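Local atomic coordinates of OHCU decarboxylase (Arabidopsis thaliana, PDB entry 2Q37), a protein that catalyses the last two steps of urate breakdown, hydrolysing 5-hydroxyisourate and stereoselectively decarboxylating the product OHCU to (S)-allantoin, this chain being the N-terminal decarboxylase domain. Residues I130-A135 and M167-L172. Numbering follows the deposited sequence.
Sequences IFIICA and MKITEL. With 3AL (1-[(4S)-2,5-dioxoimidazolidin-4-yl]urea), chain B.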
# COMPACT_ATOMS: atom_id res chain seq x y z
N ILE A 130 8.35 4.68 -7.15
CA ILE A 130 8.85 5.93 -7.73
C ILE A 130 7.83 7.08 -7.62
O ILE A 130 6.66 6.86 -7.31
CB ILE A 130 9.24 5.77 -9.23
CG1 ILE A 130 8.03 5.35 -10.06
CG2 ILE A 130 10.32 4.71 -9.37
CD1 ILE A 130 8.27 5.49 -11.54
N PHE A 131 8.30 8.29 -7.87
CA PHE A 131 7.45 9.47 -7.84
C PHE A 131 6.51 9.47 -9.07
O PHE A 131 6.96 9.50 -10.22
CB PHE A 131 8.34 10.72 -7.83
CG PHE A 131 7.58 12.01 -7.93
CD1 PHE A 131 6.74 12.41 -6.89
CD2 PHE A 131 7.71 12.83 -9.05
CE1 PHE A 131 6.04 13.64 -6.97
CE2 PHE A 131 7.02 14.06 -9.14
CZ PHE A 131 6.18 14.46 -8.10
N ILE A 132 5.20 9.42 -8.81
CA ILE A 132 4.18 9.38 -9.87
C ILE A 132 3.39 10.69 -9.94
O ILE A 132 2.85 11.16 -8.94
CB ILE A 132 3.17 8.24 -9.63
CG1 ILE A 132 3.91 6.90 -9.49
CG2 ILE A 132 2.17 8.16 -10.81
CD1 ILE A 132 4.66 6.47 -10.76
N ILE A 133 3.31 11.26 -11.12
CA ILE A 133 2.59 12.51 -11.31
C ILE A 133 2.24 12.57 -12.78
O ILE A 133 3.04 12.18 -13.63
CB ILE A 133 3.48 13.73 -10.98
CG1 ILE A 133 2.62 15.00 -10.85
CG2 ILE A 133 4.50 13.96 -12.09
CD1 ILE A 133 3.44 16.31 -10.59
N CYS A 134 1.03 13.03 -13.07
CA CYS A 134 0.60 13.17 -14.45
C CYS A 134 1.37 14.39 -14.95
O CYS A 134 1.20 15.49 -14.44
CB CYS A 134 -0.91 13.42 -14.51
SG CYS A 134 -1.63 13.54 -16.18
N ALA A 135 2.27 14.18 -15.91
CA ALA A 135 3.07 15.26 -16.50
C ALA A 135 2.31 15.70 -17.74
O ALA A 135 1.48 14.94 -18.26
CB ALA A 135 4.43 14.73 -16.89
N MSE A 167 -4.29 7.49 -12.09
CA MSE A 167 -5.59 7.43 -12.71
C MSE A 167 -5.74 8.55 -13.72
O MSE A 167 -6.34 8.36 -14.77
CB MSE A 167 -6.70 7.53 -11.67
CG MSE A 167 -8.09 7.32 -12.23
SE MSE A 167 -8.36 5.55 -13.00
CE MSE A 167 -8.65 6.05 -14.88
N LYS A 168 -5.21 9.73 -13.40
CA LYS A 168 -5.30 10.83 -14.35
C LYS A 168 -4.55 10.47 -15.65
O LYS A 168 -5.04 10.74 -16.74
CB LYS A 168 -4.72 12.12 -13.75
CG LYS A 168 -5.54 12.72 -12.61
CD LYS A 168 -5.07 14.14 -12.32
CE LYS A 168 -4.70 14.32 -10.87
NZ LYS A 168 -4.17 15.69 -10.60
N ILE A 169 -3.38 9.86 -15.52
CA ILE A 169 -2.56 9.47 -16.66
C ILE A 169 -3.34 8.49 -17.53
O ILE A 169 -3.34 8.58 -18.76
CB ILE A 169 -1.27 8.76 -16.19
CG1 ILE A 169 -0.35 9.77 -15.52
CG2 ILE A 169 -0.60 8.08 -17.39
CD1 ILE A 169 0.82 9.15 -14.76
N THR A 170 -3.99 7.55 -16.85
CA THR A 170 -4.77 6.53 -17.49
C THR A 170 -5.93 7.16 -18.23
O THR A 170 -6.17 6.80 -19.38
CB THR A 170 -5.25 5.50 -16.45
OG1 THR A 170 -4.14 4.67 -16.08
CG2 THR A 170 -6.37 4.64 -16.99
N GLU A 171 -6.63 8.10 -17.60
CA GLU A 171 -7.76 8.78 -18.25
C GLU A 171 -7.31 9.50 -19.51
O GLU A 171 -8.02 9.54 -20.51
CB GLU A 171 -8.35 9.84 -17.34
CG GLU A 171 -9.34 9.36 -16.32
CD GLU A 171 -9.84 10.53 -15.48
OE1 GLU A 171 -10.36 11.49 -16.10
OE2 GLU A 171 -9.71 10.48 -14.23
N LEU A 172 -6.13 10.10 -19.40
CA LEU A 172 -5.51 10.86 -20.47
C LEU A 172 -5.24 9.96 -21.67
O LEU A 172 -5.47 10.35 -22.82
CB LEU A 172 -4.19 11.44 -19.95
CG LEU A 172 -3.80 12.84 -20.39
CD1 LEU A 172 -3.17 12.79 -21.77
CD2 LEU A 172 -5.03 13.75 -20.36
C4 3AL B . 4.55 8.98 -15.60
C5 3AL B . 4.58 8.62 -17.00
O5 3AL B . 5.09 7.73 -17.63
N7 3AL B . 3.82 9.54 -17.75
C8 3AL B . 3.34 10.46 -16.83
O8 3AL B . 2.64 11.41 -17.16
N9 3AL B . 3.76 10.17 -15.54
N3 3AL B . 5.89 9.07 -15.04
C2 3AL B . 5.98 9.41 -13.60
N1 3AL B . 7.09 9.46 -13.14
O2 3AL B . 4.87 9.63 -12.92
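Cys134 and Ile169 carry the apolar part of this contact, where the extended loop between helices 110-127 and 140-150 runs past helix 155-178. Ile169 CG1 lies 3.8 Å from Cys134 CB and also touches the backbone CA of that residue. With SG anti to the backbone N (chi1 -177°), the cysteine reaches along the helix surface, SG standing 4.0 Å from Ile169 CG1, while its CB meets Lys168 CB. Lys168 offers only the root of its chain, its ammonium group being paired with Glu165 one turn earlier. At the other end of the isoleucine, CD1 meets Ile132 CG2 at 4.3 Å.

The polar bonds run from the loop backbone to the bound (S)-allantoin, in the active site whose proton donor, His78, lies about 4 Å from Ile132, side chain to side chain. Phe131 O accepts from the ureido N1 at 2.9 Å, and Ile133 N donates to the ureido carbonyl O2. Farther along, Ile133 O accepts a hydrogen bond from ring N9 (2.9 Å), and Ala135 N gives a nearly straight bond of 172° to ring carbonyl O8. Donors and acceptors thus alternate much as along a strand edge, the ligand taking a neighbouring strand's place. Pro79 O and Glu100 add further bonds to it, whereas Cys134 N turns to Glu165 of the helix.

Ile169 joins the two sets of contacts. CG1 sits anti to the carbonyl carbon (chi1 -70°) and the chain extends beyond it, which carries CD1 over the face of the dioxoimidazolidine ring, 3.2 Å above N9. Cut back to an alanine, this position would probably leave Cys134 CB without its main apolar partner and the ring without the methyl over its face. The chemistry implies a division of labour: main-chain amides and carbonyls read the ligand's hydrogen-bonding pattern, while Ile169 lays hydrocarbon over the ring.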